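Local coordinates for putative oxidoreductase (Staphylococcus aureus subsp. aureus, PDB 3IV4), which is a putative oxidoreductase of the monothiol bacilliredoxin family with a thioredoxin fold, consistent with a role in thiol-disulfide exchange, at residues A[76-85]-A[93-102]. Residues are numbered along the deposited sequence; the frame is centred on the assembly and turned at random. Where two conformers were deposited one is given.
Sequences TNVKHESPQA and MVWNRDHGDI
Three side chains share one water molecule at the join of Gln84, Asn96 and Asp98. The water accepts from Gln84 NE2 and donates to Asn96 OD1 (2.7 Å) and to Asp98 OD2, so its role toward each partner is defined. Gln84 NE2 also donates to Lys79 O, in a bond close to linear and with the acceptor close to the amide plane; with CG anti to the backbone N (chi1 -173°), the extended side chain spans from its strand to the loop at 79-81. The other carboxylate oxygen, Asp98 OD1, receives His99 ND1 at 2.8 Å. This nearly straight bond (178°) lies in the imidazole plane but meets OD1 on its anti side, out of the carboxylate plane, and fixes the rotation of the ring. Glu81 OE1 then approaches the edge of the His99 ring at His99 CE1 (3.3 Å), its carboxylate turned 66° from the ring, while the Ser82 carbonyl carbon lies over one face.

Backbone evidence identifies an antiparallel ladder. Ala85 and Arg97 form a hydrogen-bonded pair, with Ala85 N 2.8 Å from Arg97 O, and Gln84-Asp98 is the adjoining non-hydrogen-bonded pair. Beyond it, His99 N donates to Pro83 O (3.0 Å), just after the cis peptide bond that precedes Pro83, a thioredoxin-fold hallmark. On the Ala85 face, Ala85 CB packs against Trp95 CZ3 (3.8 Å) and Ile102 CG1, whereas Ile102 CD1 reaches Pro83 CB. Within strand 92-98, Asn96 ND2 meets Val78 CG2 at 3.6 Å.

The ladder belongs to the hairpin of strands 84-89 and 92-98, the latter outermost in the sheet; strand 26-32 flanks Gln84 and Ala85, helix 37-53 packs on Pro83 and Ile102, and helix 104-110 on Trp95.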
ATOM      1  N   THR A  76      11.774   3.798   4.371  1.00 11.20           N
ATOM      2  CA  THR A  76      10.985   3.942   5.597  1.00 11.80           C
ATOM      3  C   THR A  76      11.732   3.428   6.815  1.00 12.38           C
ATOM      4  O   THR A  76      11.301   3.640   7.958  1.00 13.23           O
ATOM      5  CB  THR A  76       9.671   3.108   5.454  1.00 11.13           C
ATOM      6  OG1 THR A  76      10.009   1.720   5.263  1.00 10.83           O
ATOM      7  CG2 THR A  76       8.822   3.603   4.268  1.00 13.68           C
ATOM      8  N   ASN A  77      12.864   2.762   6.587  1.00 12.52           N
ATOM      9  CA  ASN A  77      13.529   1.991   7.635  1.00 13.74           C
ATOM     10  C   ASN A  77      12.646   0.989   8.383  1.00 13.30           C
ATOM     11  O   ASN A  77      12.867   0.692   9.559  1.00 13.38           O
ATOM     12  CB  ASN A  77      14.289   2.891   8.610  1.00 14.83           C
ATOM     13  CG  ASN A  77      15.453   2.165   9.237  1.00 17.99           C
ATOM     14  OD1 ASN A  77      16.001   1.220   8.646  1.00 21.38           O
ATOM     15  ND2 ASN A  77      15.824   2.569  10.440  1.00 18.17           N
ATOM     16  N   VAL A  78      11.657   0.451   7.667  1.00 12.36           N
ATOM     17  CA  VAL A  78      10.783  -0.574   8.195  1.00 12.74           C
ATOM     18  C   VAL A  78      11.104  -1.889   7.486  1.00 12.91           C
ATOM     19  O   VAL A  78      11.007  -1.979   6.263  1.00 13.79           O
ATOM     20  CB  VAL A  78       9.294  -0.196   8.008  1.00 12.32           C
ATOM     21  CG1 VAL A  78       8.396  -1.326   8.473  1.00 13.12           C
ATOM     22  CG2 VAL A  78       8.974   1.086   8.797  1.00 12.49           C
ATOM     23  N   LYS A  79      11.507  -2.907   8.241  1.00 14.32           N
ATOM     24  CA  LYS A  79      11.901  -4.160   7.604  1.00 15.36           C
ATOM     25  C   LYS A  79      10.721  -4.794   6.880  1.00 14.92           C
ATOM     26  O   LYS A  79       9.558  -4.669   7.281  1.00 14.65           O
ATOM     27  CB  LYS A  79      12.555  -5.132   8.588  1.00 16.90           C
ATOM     28  CG  LYS A  79      13.938  -4.676   9.093  1.00 21.67           C
ATOM     29  CD  LYS A  79      15.057  -4.793   8.061  1.00 26.30           C
ATOM     30  CE  LYS A  79      16.273  -3.985   8.486  1.00 28.64           C
ATOM     31  NZ  LYS A  79      15.977  -2.510   8.393  1.00 30.81           N
ATOM     32  N   HIS A  80      11.055  -5.433   5.776  1.00 14.24           N
ATOM     33  CA  HIS A  80      10.059  -5.967   4.881  1.00 14.12           C
ATOM     34  C   HIS A  80       9.106  -6.978   5.529  1.00 14.02           C
ATOM     35  O   HIS A  80       9.539  -7.891   6.232  1.00 15.03           O
ATOM     36  CB  HIS A  80      10.745  -6.623   3.691  1.00 14.23           C
ATOM     37  CG  HIS A  80       9.792  -7.367   2.824  1.00 14.42           C
ATOM     38  ND1 HIS A  80       8.940  -6.718   1.961  1.00 14.89           N
ATOM     39  CD2 HIS A  80       9.496  -8.686   2.735  1.00 15.97           C
ATOM     40  CE1 HIS A  80       8.183  -7.608   1.344  1.00 15.08           C
ATOM     41  NE2 HIS A  80       8.496  -8.808   1.800  1.00 15.66           N
ATOM     42  N   GLU A  81       7.807  -6.819   5.271  1.00 13.45           N
ATOM     43  CA  GLU A  81       6.802  -7.849   5.559  1.00 13.38           C
ATOM     44  C   GLU A  81       5.883  -7.882   4.364  1.00 13.15           C
ATOM     45  O   GLU A  81       5.842  -6.935   3.573  1.00 12.73           O
ATOM     46  CB  GLU A  81       5.948  -7.523   6.791  1.00 13.57           C
ATOM     47  CG  GLU A  81       6.721  -7.279   8.074  1.00 15.97           C
ATOM     48  CD  GLU A  81       7.206  -8.547   8.748  1.00 19.72           C
ATOM     49  OE1 GLU A  81       6.870  -9.673   8.308  1.00 21.60           O
ATOM     50  OE2 GLU A  81       7.935  -8.395   9.747  1.00 23.31           O
ATOM     51  N   SER A  82       5.110  -8.957   4.260  1.00 12.65           N
ATOM     52  CA  SER A  82       4.017  -8.981   3.304  1.00 13.34           C
ATOM     53  C   SER A  82       2.838  -9.749   3.899  1.00 12.41           C
ATOM     54  O   SER A  82       3.016 -10.845   4.442  1.00 13.24           O
ATOM     55  CB  SER A  82       4.461  -9.557   1.969  1.00 14.42           C
ATOM     56  OG  SER A  82       3.463  -9.315   1.002  1.00 17.40           O
ATOM     57  N   PRO A  83       1.632  -9.171   3.839  1.00 10.70           N
ATOM     58  CA  PRO A  83       1.301  -7.860   3.300  1.00 10.29           C
ATOM     59  C   PRO A  83       1.758  -6.760   4.261  1.00 10.10           C
ATOM     60  O   PRO A  83       1.834  -6.980   5.462  1.00 10.75           O
ATOM     61  CB  PRO A  83      -0.224  -7.899   3.230  1.00  9.95           C
ATOM     62  CG  PRO A  83      -0.623  -8.773   4.358  1.00 10.27           C
ATOM     63  CD  PRO A  83       0.449  -9.834   4.424  1.00 10.27           C
ATOM     64  N   GLN A  84       1.999  -5.568   3.729  1.00  9.83           N
ATOM     65  CA  GLN A  84       2.477  -4.456   4.546  1.00  9.33           C
ATOM     66  C   GLN A  84       1.976  -3.179   3.925  1.00  9.42           C
ATOM     67  O   GLN A  84       2.163  -2.955   2.734  1.00 10.15           O
ATOM     68  CB  GLN A  84       4.001  -4.480   4.593  1.00  9.69           C
ATOM     69  CG  GLN A  84       4.609  -3.472   5.543  1.00  9.70           C
ATOM     70  CD  GLN A  84       6.124  -3.689   5.653  1.00  9.83           C
ATOM     71  OE1 GLN A  84       6.820  -3.800   4.635  1.00 11.76           O
ATOM     72  NE2 GLN A  84       6.627  -3.792   6.886  1.00 12.65           N
ATOM     73  N   ALA A  85       1.349  -2.321   4.721  1.00  8.64           N
ATOM     74  CA  ALA A  85       0.770  -1.107   4.164  1.00  8.58           C
ATOM     75  C   ALA A  85       1.428   0.106   4.781  1.00  8.54           C
ATOM     76  O   ALA A  85       1.811   0.077   5.957  1.00  8.63           O
ATOM     77  CB  ALA A  85      -0.746  -1.078   4.405  1.00  8.63           C
HETATM   78  N   MSE A  93       6.721   9.008   5.394  0.50 12.10           N
HETATM   79  CA  MSE A  93       5.889   8.032   6.030  0.50 12.02           C
HETATM   80  C   MSE A  93       5.343   8.527   7.351  0.50 11.72           C
HETATM   81  O   MSE A  93       6.005   9.223   8.128  0.50 11.31           O
HETATM   82  CB  MSE A  93       6.607   6.735   6.270  0.50 12.38           C
HETATM   83  CG  MSE A  93       5.611   5.842   6.868  0.50 12.56           C
HETATM   84 SE   MSE A  93       6.180   4.529   8.033  0.50 13.09          SE
HETATM   85  CE  MSE A  93       7.950   5.078   8.651  0.50  8.23           C
ATOM     86  N   VAL A  94       4.119   8.142   7.629  1.00 11.58           N
ATOM     87  CA  VAL A  94       3.541   8.505   8.927  1.00 12.12           C
ATOM     88  C   VAL A  94       2.875   7.329   9.641  1.00 10.93           C
ATOM     89  O   VAL A  94       2.472   7.463  10.800  1.00 10.29           O
ATOM     90  CB  VAL A  94       2.541   9.681   8.828  1.00 13.90           C
ATOM     91  CG1 VAL A  94       3.203  10.948   8.248  1.00 15.55           C
ATOM     92  CG2 VAL A  94       1.372   9.306   8.018  1.00 14.27           C
ATOM     93  N   TRP A  95       2.750   6.189   8.951  1.00  9.78           N
ATOM     94  CA  TRP A  95       2.064   5.013   9.504  1.00  8.93           C
ATOM     95  C   TRP A  95       2.425   3.794   8.679  1.00  8.66           C
ATOM     96  O   TRP A  95       2.614   3.886   7.455  1.00  8.45           O
ATOM     97  CB  TRP A  95       0.544   5.247   9.441  1.00  9.21           C
ATOM     98  CG  TRP A  95      -0.409   4.092   9.739  1.00  8.99           C
ATOM     99  CD1 TRP A  95      -1.076   3.844  10.921  1.00 10.40           C
ATOM    100  CD2 TRP A  95      -0.891   3.108   8.803  1.00  9.00           C
ATOM    101  NE1 TRP A  95      -1.924   2.768  10.769  1.00 10.55           N
ATOM    102  CE2 TRP A  95      -1.838   2.312   9.478  1.00  9.57           C
ATOM    103  CE3 TRP A  95      -0.622   2.841   7.445  1.00  9.10           C
ATOM    104  CZ2 TRP A  95      -2.483   1.245   8.867  1.00  9.35           C
ATOM    105  CZ3 TRP A  95      -1.275   1.796   6.835  1.00  8.86           C
ATOM    106  CH2 TRP A  95      -2.201   1.010   7.546  1.00  9.70           C
ATOM    107  N   ASN A  96       2.509   2.648   9.345  1.00  8.80           N
ATOM    108  CA  ASN A  96       2.537   1.372   8.635  1.00  9.25           C
ATOM    109  C   ASN A  96       1.873   0.293   9.499  1.00  9.15           C
ATOM    110  O   ASN A  96       1.820   0.418  10.732  1.00 10.03           O
ATOM    111  CB  ASN A  96       3.972   0.975   8.279  1.00  9.32           C
ATOM    112  CG  ASN A  96       4.789   0.567   9.486  1.00 12.15           C
ATOM    113  OD1 ASN A  96       4.726  -0.573   9.924  1.00 14.58           O
ATOM    114  ND2 ASN A  96       5.573   1.499  10.024  1.00 13.93           N
ATOM    115  N   ARG A  97       1.389  -0.757   8.841  1.00  9.26           N
ATOM    116  CA  ARG A  97       0.891  -1.947   9.515  1.00  8.83           C
ATOM    117  C   ARG A  97       1.161  -3.134   8.630  1.00  9.03           C
ATOM    118  O   ARG A  97       1.351  -2.986   7.412  1.00  9.30           O
ATOM    119  CB  ARG A  97      -0.622  -1.874   9.794  1.00  9.50           C
ATOM    120  CG  ARG A  97      -1.056  -0.953  10.926  1.00  8.73           C
ATOM    121  CD  ARG A  97      -0.450  -1.301  12.285  1.00  8.93           C
ATOM    122  NE  ARG A  97      -1.057  -0.511  13.356  1.00 10.27           N
ATOM    123  CZ  ARG A  97      -0.705   0.740  13.670  1.00  9.81           C
ATOM    124  NH1 ARG A  97       0.281   1.349  13.015  1.00  9.09           N
ATOM    125  NH2 ARG A  97      -1.337   1.380  14.654  1.00 11.86           N
ATOM    126  N   ASP A  98       1.149  -4.325   9.216  1.00  9.88           N
ATOM    127  CA  ASP A  98       1.354  -5.511   8.402  1.00 10.35           C
ATOM    128  C   ASP A  98       0.397  -6.614   8.803  1.00 10.70           C
ATOM    129  O   ASP A  98      -0.264  -6.528   9.846  1.00 10.76           O
ATOM    130  CB  ASP A  98       2.812  -5.992   8.468  1.00 10.47           C
ATOM    131  CG  ASP A  98       3.257  -6.274   9.878  1.00 12.49           C
ATOM    132  OD1 ASP A  98       2.873  -7.331  10.430  1.00 15.61           O
ATOM    133  OD2 ASP A  98       4.016  -5.448  10.446  1.00 13.99           O
ATOM    134  N   HIS A  99       0.310  -7.628   7.939  1.00 11.28           N
ATOM    135  CA  HIS A  99      -0.564  -8.792   8.164  1.00 11.89           C
ATOM    136  C   HIS A  99      -1.982  -8.391   8.522  1.00 12.55           C
ATOM    137  O   HIS A  99      -2.524  -7.465   7.911  1.00 12.00           O
ATOM    138  CB  HIS A  99       0.079  -9.782   9.153  1.00 12.74           C
ATOM    139  CG  HIS A  99       1.405 -10.294   8.689  1.00 13.41           C
ATOM    140  ND1 HIS A  99       2.586  -9.642   8.959  1.00 15.34           N
ATOM    141  CD2 HIS A  99       1.739 -11.390   7.962  1.00 15.07           C
ATOM    142  CE1 HIS A  99       3.588 -10.295   8.394  1.00 14.92           C
ATOM    143  NE2 HIS A  99       3.100 -11.369   7.796  1.00 15.71           N
ATOM    144  N   GLY A 100      -2.591  -9.061   9.500  1.00 12.85           N
ATOM    145  CA  GLY A 100      -3.971  -8.762   9.864  1.00 12.99           C
ATOM    146  C   GLY A 100      -4.268  -7.393  10.440  1.00 12.55           C
ATOM    147  O   GLY A 100      -5.432  -7.015  10.566  1.00 13.50           O
ATOM    148  N   ASP A 101      -3.223  -6.643  10.788  1.00 12.41           N
ATOM    149  CA  ASP A 101      -3.408  -5.264  11.243  1.00 13.42           C
ATOM    150  C   ASP A 101      -3.746  -4.300  10.116  1.00 12.10           C
ATOM    151  O   ASP A 101      -4.032  -3.127  10.376  1.00 13.87           O
ATOM    152  CB  ASP A 101      -2.157  -4.738  11.934  1.00 13.15           C
ATOM    153  CG  ASP A 101      -2.073  -5.109  13.400  1.00 17.70           C
ATOM    154  OD1 ASP A 101      -3.079  -5.534  14.029  1.00 20.52           O
ATOM    155  OD2 ASP A 101      -0.961  -4.937  13.934  1.00 20.57           O
ATOM    156  N   ILE A 102      -3.702  -4.773   8.867  1.00 10.84           N
ATOM    157  CA  ILE A 102      -4.163  -3.971   7.730  1.00 10.90           C
ATOM    158  C   ILE A 102      -5.652  -4.241   7.564  1.00 11.34           C
ATOM    159  O   ILE A 102      -6.062  -5.309   7.076  1.00 11.61           O
ATOM    160  CB  ILE A 102      -3.436  -4.333   6.411  1.00 10.04           C
ATOM    161  CG1 ILE A 102      -1.912  -4.161   6.538  1.00  9.61           C
ATOM    162  CG2 ILE A 102      -3.946  -3.436   5.232  1.00 10.29           C
ATOM    163  CD1 ILE A 102      -1.118  -4.912   5.462  1.00  8.85           C
TER
HETATM  164  O   HOH W   1       4.759  -3.142   9.094  1.00 17.56           O